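Local coordinates for polar amino acid ABC uptake transporter substrate binding protein (Streptococcus thermophilus LMG 18311, PDB 3HV1) that probably captures polar amino acids outside the cell and hands them to the membrane components of an ABC uptake transporter, at residues Gly41-Phe46 / Trp64-Trp69; Leu50-Phe55 / Ile60-Gln65; Phe55-Ile60 / Phe230-Lys235; Val213-Arg216 / Leu222-Lys225. All coordinates share one frame; numbering follows the deposited sequence.

Contact 1 of 4, residues Gly41-Phe46 / Trp64-Trp69; sequences GSYIGF and WQAIDW
Tyr-43 lies along the flank of strand 61-66, its side chain passing that of Trp-64 in the opposite direction and stretching as far as Ala-66. With CG anti to its carbonyl carbon (chi1 -65°), the phenol leaves the small strand 43-44 toward Trp-64 and Ala-66. From CB the chain leads to the ring, and one ortho carbon makes the first touch: CD2 of Tyr-43 sits 3.9 Å from CB of Trp-64, an apolar contact with the root of the tryptophan and not with its indole. The next atom along, CE2 of Tyr-43, comes to 3.7 Å from the carbonyl O of Trp-64, which lies at the ring edge, near its plane. CZ meets the methyl of Ala-66 obliquely, and at the tip the hydroxyl OH of Tyr-43 stands 3.7 Å from CB of Ala-66. No direct hydrogen bond crosses between the segments; a water does the joining. It lies 2.7 Å from OH of Tyr-43 and accepts from the backbone N of Ala-66 at 2.8 Å. Beside it, NE2 of Gln-65 donates almost straight to the carbonyl O of Ala-66 (3.2 Å, 170°), the oxygen in the amide plane of Gln-65 but the donor tilted from the carbonyl plane. The indole of Trp-64 turns away, its NE1 bonded to Asn-52 of helix 46-56. Phe-27, at the end of strand 22-27, meets the Tyr-43 ring edge-to-face. The arrangement packs the small antiparallel sheet 30-44 against strand 61-66, which pairs in parallel with strand 22-27 in the mixed sheet of a periplasmic-binding-protein lobe.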
# COMPACT_ATOMS: atom_id res chain seq x y z
N GLY A 41 -20.91 -6.71 -29.79
CA GLY A 41 -21.65 -5.89 -28.85
C GLY A 41 -21.53 -6.25 -27.38
O GLY A 41 -21.98 -5.50 -26.52
N SER A 42 -20.95 -7.40 -27.07
CA SER A 42 -20.80 -7.82 -25.68
C SER A 42 -19.71 -7.01 -24.97
O SER A 42 -18.86 -6.40 -25.62
CB SER A 42 -20.43 -9.30 -25.62
OG SER A 42 -19.17 -9.54 -26.22
N TYR A 43 -19.76 -6.99 -23.64
CA TYR A 43 -18.75 -6.29 -22.84
C TYR A 43 -17.92 -7.38 -22.18
O TYR A 43 -18.46 -8.24 -21.48
CB TYR A 43 -19.38 -5.44 -21.74
CG TYR A 43 -20.21 -4.28 -22.21
CD1 TYR A 43 -19.97 -3.66 -23.44
CD2 TYR A 43 -21.23 -3.77 -21.41
CE1 TYR A 43 -20.73 -2.56 -23.86
CE2 TYR A 43 -21.99 -2.68 -21.81
CZ TYR A 43 -21.73 -2.08 -23.03
OH TYR A 43 -22.48 -0.99 -23.40
N ILE A 44 -16.61 -7.35 -22.40
CA ILE A 44 -15.73 -8.35 -21.84
C ILE A 44 -14.43 -7.72 -21.36
O ILE A 44 -14.12 -6.59 -21.71
CB ILE A 44 -15.37 -9.43 -22.89
CG1 ILE A 44 -14.69 -8.77 -24.09
CG2 ILE A 44 -16.63 -10.18 -23.33
CD1 ILE A 44 -14.07 -9.74 -25.05
N GLY A 45 -13.66 -8.45 -20.56
CA GLY A 45 -12.40 -7.90 -20.11
C GLY A 45 -11.98 -8.45 -18.76
O GLY A 45 -12.79 -9.08 -18.07
N PHE A 46 -10.73 -8.22 -18.39
CA PHE A 46 -10.24 -8.70 -17.10
C PHE A 46 -11.07 -8.12 -15.96
O PHE A 46 -11.51 -8.85 -15.07
CB PHE A 46 -8.78 -8.31 -16.89
CG PHE A 46 -8.25 -8.67 -15.52
CD1 PHE A 46 -7.97 -10.00 -15.21
CD2 PHE A 46 -8.07 -7.70 -14.54
CE1 PHE A 46 -7.50 -10.35 -13.94
CE2 PHE A 46 -7.60 -8.04 -13.26
CZ PHE A 46 -7.32 -9.37 -12.97
N TRP A 64 -23.34 -3.29 -16.11
CA TRP A 64 -22.20 -2.63 -16.73
C TRP A 64 -22.63 -1.46 -17.60
O TRP A 64 -23.39 -1.63 -18.55
CB TRP A 64 -21.39 -3.65 -17.53
CG TRP A 64 -20.59 -4.58 -16.64
CD1 TRP A 64 -20.91 -5.86 -16.27
CD2 TRP A 64 -19.36 -4.27 -15.98
NE1 TRP A 64 -19.94 -6.37 -15.43
CE2 TRP A 64 -18.98 -5.41 -15.23
CE3 TRP A 64 -18.54 -3.14 -15.94
CZ2 TRP A 64 -17.82 -5.45 -14.46
CZ3 TRP A 64 -17.37 -3.18 -15.17
CH2 TRP A 64 -17.03 -4.33 -14.44
N GLN A 65 -22.13 -0.28 -17.28
CA GLN A 65 -22.48 0.93 -18.00
C GLN A 65 -21.30 1.57 -18.72
O GLN A 65 -20.37 2.06 -18.09
CB GLN A 65 -23.09 1.93 -17.02
CG GLN A 65 -23.55 3.23 -17.65
CD GLN A 65 -24.73 3.03 -18.57
OE1 GLN A 65 -25.80 2.59 -18.14
NE2 GLN A 65 -24.54 3.35 -19.84
N ALA A 66 -21.32 1.54 -20.05
CA ALA A 66 -20.25 2.17 -20.81
C ALA A 66 -20.46 3.67 -20.60
O ALA A 66 -21.57 4.16 -20.77
CB ALA A 66 -20.36 1.81 -22.30
N ILE A 67 -19.41 4.40 -20.23
CA ILE A 67 -19.56 5.83 -19.99
C ILE A 67 -18.54 6.67 -20.74
O ILE A 67 -17.57 6.16 -21.29
CB ILE A 67 -19.39 6.16 -18.49
CG1 ILE A 67 -17.96 5.80 -18.05
CG2 ILE A 67 -20.41 5.40 -17.66
CD1 ILE A 67 -17.62 6.21 -16.62
N ASP A 68 -18.78 7.98 -20.77
CA ASP A 68 -17.83 8.90 -21.38
C ASP A 68 -16.79 8.92 -20.26
O ASP A 68 -17.06 9.43 -19.17
CB ASP A 68 -18.44 10.29 -21.55
CG ASP A 68 -17.47 11.29 -22.15
OD1 ASP A 68 -16.33 11.38 -21.64
OD2 ASP A 68 -17.85 11.99 -23.12
N TRP A 69 -15.61 8.34 -20.51
CA TRP A 69 -14.58 8.25 -19.48
C TRP A 69 -14.24 9.57 -18.78
O TRP A 69 -14.02 9.59 -17.56
CB TRP A 69 -13.30 7.64 -20.08
CG TRP A 69 -12.30 7.14 -19.05
CD1 TRP A 69 -11.00 7.53 -18.92
CD2 TRP A 69 -12.52 6.16 -18.02
NE1 TRP A 69 -10.40 6.86 -17.89
CE2 TRP A 69 -11.31 6.01 -17.32
CE3 TRP A 69 -13.63 5.39 -17.63
CZ2 TRP A 69 -11.16 5.12 -16.24
CZ3 TRP A 69 -13.48 4.50 -16.55
CH2 TRP A 69 -12.25 4.38 -15.87
O HOH W 1 -23.47 0.86 -21.68

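Contact 2 of 4, residues Leu50-Phe55 / Ile60-Gln65; sequences LANAVF and IDVEWQ
Ala-51, Asn-52 and Phe-55, on one side of helix 46-56, meet the inward-facing side chains of strand 61-66, Val-62 and Trp-64, together with Ile-60 just before it. The axes of helix 50-55 and strand 61-65 approach to 8.1 Å, at 150°, roughly antiparallel. The methyl of Ala-51 abuts the edge of the six-membered ring, its CB 3.5 Å from CZ2 of Trp-64. From the next residue, Asn-52, OD1 accepts from NE1 of Trp-64 (2.9 Å, 166°), the oxygen lying close to the indole plane while the amide is turned 69° from it. Val-62 is the bump between these neighbours. Its CG1 sits over one face of the Trp-64 ring, 3.4 Å above the plane and offset toward the rim, and its CG2, anti to the carbonyl carbon, reaches the hollow between Asn-52 and Phe-55, 3.8 Å from CD2 of Phe-55. Where the chain turns from helix to strand, Ile-60 lies obliquely against Phe-55, with CB atoms of Phe-55 and Ile-60 4.1 Å apart; the backbone N of Ile-60 also bonds to O of Phe-55 (2.9 Å). From the neighbouring strand 22-27, Ile-23 touches Ile-60, and Ile-25 touches Val-62 and Trp-64; Trp-85 touches Ala-51 and Phe-55. Helix 46-56 followed by strand 61-66, itself parallel to strand 22-27, is the helix-to-strand half of a beta-alpha-beta crossover, the building unit of the lobes of periplasmic binding proteins.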
# COMPACT_ATOMS: atom_id res chain seq x y z
N LEU A 50 -13.34 -9.98 -13.28
CA LEU A 50 -12.98 -9.83 -11.87
C LEU A 50 -14.13 -9.29 -11.03
O LEU A 50 -14.47 -9.86 -10.00
CB LEU A 50 -11.75 -8.91 -11.71
CG LEU A 50 -11.31 -8.79 -10.24
CD1 LEU A 50 -11.04 -10.20 -9.67
CD2 LEU A 50 -10.04 -7.94 -10.12
N ALA A 51 -14.73 -8.19 -11.48
CA ALA A 51 -15.85 -7.57 -10.78
C ALA A 51 -17.05 -8.50 -10.70
O ALA A 51 -17.73 -8.56 -9.68
CB ALA A 51 -16.24 -6.24 -11.45
N ASN A 52 -17.34 -9.20 -11.79
CA ASN A 52 -18.47 -10.12 -11.80
C ASN A 52 -18.25 -11.19 -10.75
O ASN A 52 -19.17 -11.57 -10.02
CB ASN A 52 -18.64 -10.79 -13.16
CG ASN A 52 -19.31 -9.88 -14.18
OD1 ASN A 52 -19.88 -8.84 -13.84
ND2 ASN A 52 -19.25 -10.28 -15.45
N ALA A 53 -17.01 -11.68 -10.67
CA ALA A 53 -16.66 -12.74 -9.72
C ALA A 53 -16.79 -12.27 -8.28
O ALA A 53 -17.27 -13.00 -7.43
CB ALA A 53 -15.26 -13.23 -9.99
N VAL A 54 -16.34 -11.04 -8.01
CA VAL A 54 -16.42 -10.48 -6.67
C VAL A 54 -17.87 -10.33 -6.25
O VAL A 54 -18.26 -10.73 -5.15
CB VAL A 54 -15.73 -9.09 -6.61
CG1 VAL A 54 -16.15 -8.34 -5.34
CG2 VAL A 54 -14.21 -9.25 -6.62
N PHE A 55 -18.71 -9.79 -7.12
CA PHE A 55 -20.09 -9.59 -6.72
C PHE A 55 -20.93 -10.85 -6.72
O PHE A 55 -21.95 -10.93 -6.02
CB PHE A 55 -20.70 -8.46 -7.54
CG PHE A 55 -20.15 -7.12 -7.13
CD1 PHE A 55 -20.45 -6.60 -5.87
CD2 PHE A 55 -19.25 -6.44 -7.94
CE1 PHE A 55 -19.84 -5.42 -5.43
CE2 PHE A 55 -18.65 -5.26 -7.51
CZ PHE A 55 -18.94 -4.75 -6.24
N ILE A 60 -24.83 -10.40 -5.92
CA ILE A 60 -25.16 -9.10 -6.49
C ILE A 60 -24.85 -9.11 -7.98
O ILE A 60 -23.73 -9.44 -8.38
CB ILE A 60 -24.34 -7.97 -5.82
CG1 ILE A 60 -24.78 -7.81 -4.36
CG2 ILE A 60 -24.52 -6.66 -6.60
CD1 ILE A 60 -23.87 -6.93 -3.53
N ASP A 61 -25.86 -8.79 -8.78
CA ASP A 61 -25.72 -8.73 -10.23
C ASP A 61 -25.10 -7.38 -10.58
O ASP A 61 -25.40 -6.37 -9.95
CB ASP A 61 -27.08 -8.87 -10.92
CG ASP A 61 -27.65 -10.27 -10.81
OD1 ASP A 61 -26.97 -11.23 -11.23
OD2 ASP A 61 -28.79 -10.42 -10.32
N VAL A 62 -24.23 -7.39 -11.58
CA VAL A 62 -23.55 -6.18 -12.01
C VAL A 62 -24.15 -5.61 -13.29
O VAL A 62 -24.32 -6.32 -14.29
CB VAL A 62 -22.05 -6.43 -12.24
CG1 VAL A 62 -21.34 -5.12 -12.61
CG2 VAL A 62 -21.43 -7.03 -10.99
N GLU A 63 -24.49 -4.33 -13.24
CA GLU A 63 -25.03 -3.62 -14.39
C GLU A 63 -23.85 -2.85 -14.97
O GLU A 63 -23.39 -1.88 -14.37
CB GLU A 63 -26.12 -2.63 -13.96
CG GLU A 63 -26.55 -1.67 -15.05
CD GLU A 63 -27.48 -2.30 -16.06
OE1 GLU A 63 -28.64 -2.61 -15.68
OE2 GLU A 63 -27.07 -2.50 -17.23
N TRP A 64 -23.34 -3.29 -16.11
CA TRP A 64 -22.20 -2.63 -16.73
C TRP A 64 -22.63 -1.46 -17.60
O TRP A 64 -23.39 -1.63 -18.55
CB TRP A 64 -21.39 -3.65 -17.53
CG TRP A 64 -20.59 -4.58 -16.64
CD1 TRP A 64 -20.91 -5.86 -16.27
CD2 TRP A 64 -19.36 -4.27 -15.98
NE1 TRP A 64 -19.94 -6.37 -15.43
CE2 TRP A 64 -18.98 -5.41 -15.23
CE3 TRP A 64 -18.54 -3.14 -15.94
CZ2 TRP A 64 -17.82 -5.45 -14.46
CZ3 TRP A 64 -17.37 -3.18 -15.17
CH2 TRP A 64 -17.03 -4.33 -14.44
N GLN A 65 -22.13 -0.28 -17.28
CA GLN A 65 -22.48 0.93 -18.00
C GLN A 65 -21.30 1.57 -18.72
O GLN A 65 -20.37 2.06 -18.09
CB GLN A 65 -23.09 1.93 -17.02
CG GLN A 65 -23.55 3.23 -17.65
CD GLN A 65 -24.73 3.03 -18.57
OE1 GLN A 65 -25.80 2.59 -18.14
NE2 GLN A 65 -24.54 3.35 -19.84

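Contact 3 of 4, residues Phe55-Ile60 / Phe230-Lys235; sequences FKLYGI and FETLYK
A Schellman motif closes helix 46-56 here, and the turn it forms brings Leu-57 against the distant helix 220-236. The carbonyl O of Phe-55 accepts from N of Tyr-58 at 3.0 Å as well as from N of Ile-60, the two donors arriving from opposite faces of its plane. The bond from Ile-60 and that from N of Gly-59 to O of Lys-56 (3.2 Å) make the Schellman pair. Lys-56 to Gly-59 form a type I turn, and the positive phi of Gly-59 (68°) takes the chain out of the helix. Leu-57 is the one residue of this turn that touches the other segment. Its CG stands anti to the carbonyl carbon (chi1 -64°), carrying the branched end across to helix 220-236. There CD1 does most of the work, fitting between two consecutive residues: CD1 of Leu-57 lies 4.0 Å from CD2 of Leu-233 and 4.1 Å from CB of Thr-232. The other branch, CD2 of Leu-57, meets the same methyl, CD2 of Leu-233, at 4.1 Å. Thr-232 offers carbon to the contact, its CB and CG2, while its OG1 bonds back to the carbonyl of Gln-228 within its own helix. Leu-233 is buried, packing also on Ala-53, Val-54 and Phe-239; Leu-57 and Thr-232 form the exposed margin. Tyr-58, lying against CB of Leu-57, sends its OH to O of Lys-225, earlier in helix 220-236. The result is packing of a helix-ending turn on a helix, joining early and late parts of the chain in the alpha/beta lobe of a periplasmic-binding-protein fold.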
# COMPACT_ATOMS: atom_id res chain seq x y z
N PHE A 55 -18.71 -9.79 -7.12
CA PHE A 55 -20.09 -9.59 -6.72
C PHE A 55 -20.93 -10.85 -6.72
O PHE A 55 -21.95 -10.93 -6.02
CB PHE A 55 -20.70 -8.46 -7.54
CG PHE A 55 -20.15 -7.12 -7.13
CD1 PHE A 55 -20.45 -6.60 -5.87
CD2 PHE A 55 -19.25 -6.44 -7.94
CE1 PHE A 55 -19.84 -5.42 -5.43
CE2 PHE A 55 -18.65 -5.26 -7.51
CZ PHE A 55 -18.94 -4.75 -6.24
N LYS A 56 -20.48 -11.87 -7.44
CA LYS A 56 -21.20 -13.13 -7.45
C LYS A 56 -21.12 -13.72 -6.04
O LYS A 56 -22.01 -14.45 -5.60
CB LYS A 56 -20.58 -14.09 -8.46
CG LYS A 56 -21.33 -15.41 -8.63
CD LYS A 56 -20.61 -16.30 -9.64
CE LYS A 56 -21.39 -17.57 -9.94
NZ LYS A 56 -20.71 -18.40 -10.98
N LEU A 57 -20.04 -13.41 -5.34
CA LEU A 57 -19.84 -13.90 -3.97
C LEU A 57 -20.94 -13.41 -3.04
O LEU A 57 -21.29 -14.07 -2.07
CB LEU A 57 -18.53 -13.38 -3.40
CG LEU A 57 -17.25 -13.84 -4.08
CD1 LEU A 57 -16.05 -13.08 -3.49
CD2 LEU A 57 -17.10 -15.33 -3.89
N TYR A 58 -21.46 -12.23 -3.35
CA TYR A 58 -22.48 -11.60 -2.53
C TYR A 58 -23.88 -11.69 -3.12
O TYR A 58 -24.82 -11.13 -2.56
CB TYR A 58 -22.11 -10.14 -2.30
CG TYR A 58 -20.76 -9.96 -1.62
CD1 TYR A 58 -20.60 -10.24 -0.27
CD2 TYR A 58 -19.65 -9.50 -2.34
CE1 TYR A 58 -19.36 -10.07 0.37
CE2 TYR A 58 -18.41 -9.33 -1.71
CZ TYR A 58 -18.27 -9.62 -0.36
OH TYR A 58 -17.06 -9.42 0.26
N GLY A 59 -24.01 -12.39 -4.23
CA GLY A 59 -25.30 -12.52 -4.87
C GLY A 59 -25.77 -11.19 -5.43
O GLY A 59 -26.96 -10.88 -5.41
N ILE A 60 -24.83 -10.40 -5.92
CA ILE A 60 -25.16 -9.10 -6.49
C ILE A 60 -24.85 -9.11 -7.98
O ILE A 60 -23.73 -9.44 -8.38
CB ILE A 60 -24.34 -7.97 -5.82
CG1 ILE A 60 -24.78 -7.81 -4.36
CG2 ILE A 60 -24.52 -6.66 -6.60
CD1 ILE A 60 -23.87 -6.93 -3.53
N PHE A 230 -11.61 -9.78 -3.22
CA PHE A 230 -10.35 -10.12 -3.89
C PHE A 230 -9.66 -11.24 -3.12
O PHE A 230 -9.20 -12.21 -3.71
CB PHE A 230 -9.39 -8.93 -3.92
CG PHE A 230 -9.85 -7.78 -4.78
CD1 PHE A 230 -10.66 -7.99 -5.89
CD2 PHE A 230 -9.42 -6.49 -4.50
CE1 PHE A 230 -11.04 -6.93 -6.71
CE2 PHE A 230 -9.79 -5.41 -5.32
CZ PHE A 230 -10.60 -5.64 -6.43
N GLU A 231 -9.57 -11.07 -1.81
CA GLU A 231 -8.90 -12.06 -0.98
C GLU A 231 -9.57 -13.41 -1.06
O GLU A 231 -8.91 -14.44 -1.15
CB GLU A 231 -8.86 -11.60 0.48
CG GLU A 231 -8.09 -10.31 0.69
CD GLU A 231 -7.92 -9.98 2.17
OE1 GLU A 231 -7.34 -10.82 2.90
OE2 GLU A 231 -8.37 -8.90 2.59
N THR A 232 -10.90 -13.41 -1.03
CA THR A 232 -11.66 -14.64 -1.12
C THR A 232 -11.42 -15.37 -2.43
O THR A 232 -11.23 -16.59 -2.45
CB THR A 232 -13.17 -14.37 -0.94
OG1 THR A 232 -13.39 -13.76 0.34
CG2 THR A 232 -13.96 -15.64 -1.01
N LEU A 233 -11.40 -14.62 -3.54
CA LEU A 233 -11.17 -15.21 -4.86
C LEU A 233 -9.76 -15.75 -5.00
O LEU A 233 -9.54 -16.74 -5.69
CB LEU A 233 -11.44 -14.17 -5.96
CG LEU A 233 -12.88 -13.64 -6.00
CD1 LEU A 233 -12.99 -12.55 -7.08
CD2 LEU A 233 -13.82 -14.79 -6.32
N TYR A 234 -8.79 -15.10 -4.36
CA TYR A 234 -7.42 -15.59 -4.43
C TYR A 234 -7.31 -16.87 -3.60
O TYR A 234 -6.63 -17.82 -3.99
CB TYR A 234 -6.42 -14.54 -3.91
CG TYR A 234 -5.01 -14.81 -4.40
CD1 TYR A 234 -4.64 -14.49 -5.71
CD2 TYR A 234 -4.10 -15.50 -3.61
CE1 TYR A 234 -3.39 -14.87 -6.21
CE2 TYR A 234 -2.85 -15.88 -4.10
CZ TYR A 234 -2.50 -15.57 -5.40
OH TYR A 234 -1.27 -15.96 -5.87
N LYS A 235 -7.99 -16.90 -2.45
CA LYS A 235 -7.97 -18.08 -1.58
C LYS A 235 -8.63 -19.29 -2.23
O LYS A 235 -8.15 -20.41 -2.08
CB LYS A 235 -8.68 -17.79 -0.25
CG LYS A 235 -7.77 -17.41 0.91
CD LYS A 235 -7.26 -15.99 0.81
CE LYS A 235 -6.55 -15.57 2.11
NZ LYS A 235 -6.19 -14.11 2.13

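Contact 4 of 4, residues Val213-Arg216 / Leu222-Lys225; sequences VGAR and LIKK
Ala-215, near the end of strand 209-215, packs against the start of helix 220-236, so that strand and helix form a tight beta-alpha unit in the alpha/beta lobe of this periplasmic-binding-protein fold. No hydrogen bond runs between the segments, and polar bonding is left to the flanks. Arg-216 turns its guanidinium elsewhere, to a salt bridge with Asp-82 and to the carbonyls of Leu-76 and Ile-81, and Lys-224 forms a salt bridge with Asp-70 of the second subunit. In the backbone, Gly-214 bonds to Ile-84 and Ala-215 to Asp-99, tying the strand into its sheet.

The contact itself is buried and made by apolar side chains. The methyl of Ala-215 points at the helix and meets two consecutive residues there. One is Leu-222, whose CG lies anti to the backbone N (chi1 170°) and whose CD2 reaches CB of Ala-215 at 4.1 Å. Leu-83 of the adjoining antiparallel strand 83-84 also touches both Ala-215 and Leu-222, while Trp-14 and Tyr-17 of helix 14-20 touch Leu-222. The second residue met by Ala-215 is Ile-223, whose terminal methyl CD1 comes to 3.6 Å from CB of Ala-215.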
# COMPACT_ATOMS: atom_id res chain seq x y z
N VAL A 213 -10.17 0.02 -7.57
CA VAL A 213 -11.56 0.39 -7.86
C VAL A 213 -11.97 1.63 -7.07
O VAL A 213 -11.68 1.73 -5.88
CB VAL A 213 -12.51 -0.77 -7.48
CG1 VAL A 213 -13.93 -0.46 -7.96
CG2 VAL A 213 -12.01 -2.07 -8.10
N GLY A 214 -12.66 2.56 -7.73
CA GLY A 214 -13.11 3.77 -7.07
C GLY A 214 -14.60 3.76 -6.78
O GLY A 214 -15.38 3.27 -7.59
N ALA A 215 -15.00 4.28 -5.63
CA ALA A 215 -16.40 4.34 -5.23
C ALA A 215 -16.63 5.64 -4.48
O ALA A 215 -15.67 6.31 -4.08
CB ALA A 215 -16.76 3.17 -4.33
N ARG A 216 -17.89 6.01 -4.28
CA ARG A 216 -18.17 7.23 -3.54
C ARG A 216 -17.54 7.09 -2.15
O ARG A 216 -17.52 6.00 -1.58
CB ARG A 216 -19.68 7.46 -3.44
CG ARG A 216 -20.29 8.03 -4.73
CD ARG A 216 -21.79 8.22 -4.61
NE ARG A 216 -22.50 6.95 -4.52
CZ ARG A 216 -22.83 6.20 -5.56
NH1 ARG A 216 -22.52 6.57 -6.79
NH2 ARG A 216 -23.47 5.05 -5.36
N LEU A 222 -18.84 -0.90 0.99
CA LEU A 222 -18.68 -1.47 -0.34
C LEU A 222 -17.20 -1.68 -0.64
O LEU A 222 -16.81 -2.71 -1.17
CB LEU A 222 -19.29 -0.53 -1.37
CG LEU A 222 -19.02 -0.84 -2.84
CD1 LEU A 222 -19.64 -2.19 -3.23
CD2 LEU A 222 -19.59 0.28 -3.67
N ILE A 223 -16.38 -0.69 -0.29
CA ILE A 223 -14.94 -0.79 -0.52
C ILE A 223 -14.35 -1.99 0.23
O ILE A 223 -13.57 -2.76 -0.33
CB ILE A 223 -14.21 0.50 -0.06
CG1 ILE A 223 -14.59 1.68 -0.97
CG2 ILE A 223 -12.70 0.29 -0.03
CD1 ILE A 223 -14.21 1.48 -2.44
N LYS A 224 -14.75 -2.16 1.49
CA LYS A 224 -14.26 -3.28 2.30
C LYS A 224 -14.69 -4.62 1.74
O LYS A 224 -13.92 -5.58 1.75
CB LYS A 224 -14.78 -3.16 3.74
CG LYS A 224 -14.21 -1.98 4.51
CD LYS A 224 -14.71 -1.96 5.95
CE LYS A 224 -14.11 -0.79 6.72
NZ LYS A 224 -14.52 -0.77 8.16
N LYS A 225 -15.93 -4.68 1.26
CA LYS A 225 -16.48 -5.90 0.69
C LYS A 225 -15.76 -6.27 -0.59
O LYS A 225 -15.64 -7.45 -0.93
CB LYS A 225 -17.98 -5.73 0.42
CG LYS A 225 -18.81 -5.52 1.69
CD LYS A 225 -18.77 -6.75 2.59
CE LYS A 225 -19.54 -6.50 3.88
NZ LYS A 225 -19.55 -7.70 4.76

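How the contacts relate
All four contacts lie in one lobe of the two-lobed chain. Contacts 1 and 2 meet on strand 61-66 and share Trp-64, with centres about 12 Å apart; contacts 2 and 3 share helix 46-56 and are closer, with centres about 10 Å apart, touching where Val-54 and Ala-53 pack on Leu-233. Contacts 3 and 4 both use helix 220-236 and are joined by the Tyr-58 to Lys-225 link, while Phe-55 against Leu-222 connects contact 2 with contact 4. Contacts 1 and 2 close early in the chain, before contact 4 opens; contact 3 spans from the early part to the late helix. Sequence-distant segments thus build a single lobe, the late ones returning to complete it.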